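Local coordinates for protein 401aa long hypothetical glucose-1-phosphate thymidylyltransferase (Sulfolobus tokodaii, PDB 2GGO) that probably makes UDP-N-acetylglucosamine and UDP-N-acetylgalactosamine as a bifunctional sugar-1-phosphate nucleotidylyltransferase and acetyltransferase, and also accepts glucose 1-phosphate, at residues L94-D99 / A158-L163. Numbering follows the deposited sequence.
Sequences LIIYGD and AGIYKL
Y97 and Y161 cross obliquely, with ring planes at 83° and centroids 5.7 Å apart. Y161 OH lies near the plane of the Y97 ring, at its edge, and Y97 OH stands likewise at the Y161 rim, 3.4 Å from Y161 CE1; the two hydroxyls share only a weak hydrogen bond, and N157 is the stronger partner of Y161 OH. Y97 CG sits beside its backbone N, anti to the carbonyl carbon (chi1 -73°). The edge of the Y97 ring meets G159, whose CA lies in the ring plane, and Y97 CD2 comes within 3.1 Å of G159 O. An alanine at Y97 would probably leave the Y161 rim and G159 without this ring cover, deprive Y161 OH of its weak bond to Y97 OH and disturb the sugar-phosphate site to which Y97 is likely to belong. Beyond the rings, I95 CG2 approaches Y161 CD1 obliquely at 3.6 Å, above a hydrogen-bonded antiparallel pair whose Y161 N to I95 O bond is nearly straight (174°). I96 and I160 share a sheet face with L94 and lie side by side, I96 CG2 3.8 Å from I160 CG1. In the central mixed sheet of this GT-A-type domain, strand 2-6 flanks 92-97 and strand 117-123 flanks 155-164; helix 184-194 covers the tyrosine face, helix 106-111 the other.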
ATOM      1  N   LEU A  94      16.589  -0.822 -14.361  1.00 44.71           N
ATOM      2  CA  LEU A  94      15.166  -0.608 -14.114  1.00 42.56           C
ATOM      3  C   LEU A  94      14.989  -0.114 -12.667  1.00 41.87           C
ATOM      4  O   LEU A  94      15.485  -0.733 -11.721  1.00 40.37           O
ATOM      5  CB  LEU A  94      14.367  -1.882 -14.366  1.00 42.06           C
ATOM      6  CG  LEU A  94      12.849  -1.690 -14.390  1.00 41.50           C
ATOM      7  CD1 LEU A  94      12.354  -1.186 -15.699  1.00 40.64           C
ATOM      8  CD2 LEU A  94      12.187  -2.975 -14.095  1.00 39.54           C
ATOM      9  N   ILE A  95      14.334   1.044 -12.531  1.00 41.30           N
ATOM     10  CA  ILE A  95      14.092   1.708 -11.257  1.00 40.62           C
ATOM     11  C   ILE A  95      12.584   1.672 -11.041  1.00 40.55           C
ATOM     12  O   ILE A  95      11.810   2.056 -11.930  1.00 40.57           O
ATOM     13  CB  ILE A  95      14.637   3.177 -11.279  1.00 40.60           C
ATOM     14  CG1 ILE A  95      16.106   3.267 -10.867  1.00 39.72           C
ATOM     15  CG2 ILE A  95      13.887   4.060 -10.316  1.00 41.14           C
ATOM     16  CD1 ILE A  95      17.014   2.204 -11.409  1.00 41.18           C
ATOM     17  N   ILE A  96      12.143   1.131  -9.912  1.00 40.47           N
ATOM     18  CA  ILE A  96      10.728   1.286  -9.530  1.00 40.71           C
ATOM     19  C   ILE A  96      10.570   1.786  -8.104  1.00 40.70           C
ATOM     20  O   ILE A  96      11.441   1.562  -7.254  1.00 40.05           O
ATOM     21  CB  ILE A  96       9.852   0.037  -9.744  1.00 40.80           C
ATOM     22  CG1 ILE A  96      10.248  -1.073  -8.795  1.00 41.83           C
ATOM     23  CG2 ILE A  96       9.851  -0.424 -11.225  1.00 42.03           C
ATOM     24  CD1 ILE A  96       9.269  -2.178  -8.867  1.00 44.47           C
ATOM     25  N   TYR A  97       9.470   2.503  -7.867  1.00 40.64           N
ATOM     26  CA  TYR A  97       9.168   3.067  -6.548  1.00 40.58           C
ATOM     27  C   TYR A  97       8.518   2.017  -5.703  1.00 39.78           C
ATOM     28  O   TYR A  97       7.694   1.231  -6.191  1.00 39.43           O
ATOM     29  CB  TYR A  97       8.314   4.311  -6.667  1.00 41.80           C
ATOM     30  CG  TYR A  97       9.120   5.460  -7.180  1.00 44.20           C
ATOM     31  CD1 TYR A  97      10.039   6.120  -6.360  1.00 46.17           C
ATOM     32  CD2 TYR A  97       8.990   5.876  -8.492  1.00 47.08           C
ATOM     33  CE1 TYR A  97      10.815   7.173  -6.855  1.00 47.70           C
ATOM     34  CE2 TYR A  97       9.731   6.940  -9.001  1.00 49.05           C
ATOM     35  CZ  TYR A  97      10.649   7.581  -8.188  1.00 48.84           C
ATOM     36  OH  TYR A  97      11.368   8.636  -8.731  1.00 48.91           O
ATOM     37  N   GLY A  98       8.929   1.968  -4.450  1.00 39.07           N
ATOM     38  CA  GLY A  98       8.505   0.901  -3.569  1.00 39.37           C
ATOM     39  C   GLY A  98       7.043   0.889  -3.122  1.00 39.99           C
ATOM     40  O   GLY A  98       6.641  -0.031  -2.404  1.00 40.51           O
ATOM     41  N   ASP A  99       6.249   1.892  -3.506  1.00 39.47           N
ATOM     42  CA  ASP A  99       4.864   1.899  -3.069  1.00 40.03           C
ATOM     43  C   ASP A  99       3.838   1.830  -4.169  1.00 39.34           C
ATOM     44  O   ASP A  99       2.685   2.126  -3.941  1.00 38.45           O
ATOM     45  CB  ASP A  99       4.573   3.077  -2.151  1.00 40.57           C
ATOM     46  CG  ASP A  99       5.131   4.372  -2.664  1.00 43.23           C
ATOM     47  OD1 ASP A  99       5.440   4.472  -3.875  1.00 47.94           O
ATOM     48  OD2 ASP A  99       5.262   5.299  -1.840  1.00 43.42           O
ATOM     49  N   ALA A 158       4.224   7.287 -13.989  1.00 51.29           N
ATOM     50  CA  ALA A 158       3.888   6.024 -13.308  1.00 49.52           C
ATOM     51  C   ALA A 158       4.983   5.501 -12.352  1.00 48.34           C
ATOM     52  O   ALA A 158       4.766   4.493 -11.678  1.00 48.70           O
ATOM     53  CB  ALA A 158       3.532   4.954 -14.316  1.00 48.87           C
ATOM     54  N   GLY A 159       6.138   6.178 -12.297  1.00 46.59           N
ATOM     55  CA  GLY A 159       7.275   5.807 -11.440  1.00 44.05           C
ATOM     56  C   GLY A 159       7.989   4.492 -11.735  1.00 43.22           C
ATOM     57  O   GLY A 159       8.571   3.895 -10.823  1.00 42.12           O
ATOM     58  N   ILE A 160       7.921   4.035 -12.992  1.00 42.11           N
ATOM     59  CA  ILE A 160       8.723   2.905 -13.530  1.00 41.44           C
ATOM     60  C   ILE A 160       9.720   3.377 -14.621  1.00 41.20           C
ATOM     61  O   ILE A 160       9.338   3.775 -15.716  1.00 40.74           O
ATOM     62  CB  ILE A 160       7.822   1.799 -14.122  1.00 41.11           C
ATOM     63  CG1 ILE A 160       6.897   1.236 -13.042  1.00 39.75           C
ATOM     64  CG2 ILE A 160       8.675   0.671 -14.767  1.00 40.63           C
ATOM     65  CD1 ILE A 160       5.676   0.576 -13.582  1.00 38.65           C
ATOM     66  N   TYR A 161      11.002   3.362 -14.293  1.00 41.89           N
ATOM     67  CA  TYR A 161      12.026   3.921 -15.160  1.00 42.71           C
ATOM     68  C   TYR A 161      12.948   2.852 -15.690  1.00 42.81           C
ATOM     69  O   TYR A 161      13.251   1.899 -14.992  1.00 42.28           O
ATOM     70  CB  TYR A 161      12.901   4.888 -14.365  1.00 43.83           C
ATOM     71  CG  TYR A 161      12.165   6.020 -13.714  1.00 44.83           C
ATOM     72  CD1 TYR A 161      12.630   6.568 -12.528  1.00 47.13           C
ATOM     73  CD2 TYR A 161      10.996   6.546 -14.272  1.00 46.57           C
ATOM     74  CE1 TYR A 161      11.957   7.640 -11.910  1.00 48.72           C
ATOM     75  CE2 TYR A 161      10.303   7.610 -13.663  1.00 48.25           C
ATOM     76  CZ  TYR A 161      10.801   8.169 -12.491  1.00 48.33           C
ATOM     77  OH  TYR A 161      10.140   9.233 -11.877  1.00 48.59           O
ATOM     78  N   LYS A 162      13.420   3.035 -16.914  1.00 43.14           N
ATOM     79  CA  LYS A 162      14.550   2.264 -17.441  1.00 44.02           C
ATOM     80  C   LYS A 162      15.575   3.316 -17.889  1.00 45.61           C
ATOM     81  O   LYS A 162      15.401   3.988 -18.919  1.00 45.01           O
ATOM     82  CB  LYS A 162      14.111   1.381 -18.619  1.00 43.14           C
ATOM     83  CG  LYS A 162      14.953   0.175 -18.923  1.00 40.82           C
ATOM     84  CD  LYS A 162      16.307   0.509 -19.542  1.00 41.70           C
ATOM     85  CE  LYS A 162      16.179   1.131 -20.935  1.00 41.41           C
ATOM     86  NZ  LYS A 162      17.476   1.412 -21.656  1.00 39.52           N
ATOM     87  N   LEU A 163      16.625   3.464 -17.088  1.00 47.85           N
ATOM     88  CA  LEU A 163      17.556   4.570 -17.239  1.00 49.84           C
ATOM     89  C   LEU A 163      18.949   4.029 -17.458  1.00 52.13           C
ATOM     90  O   LEU A 163      19.338   3.007 -16.863  1.00 51.66           O
ATOM     91  CB  LEU A 163      17.533   5.501 -16.014  1.00 49.47           C
ATOM     92  CG  LEU A 163      16.205   6.146 -15.576  1.00 47.98           C
ATOM     93  CD1 LEU A 163      16.374   6.837 -14.261  1.00 46.43           C
ATOM     94  CD2 LEU A 163      15.631   7.104 -16.604  1.00 47.93           C
TER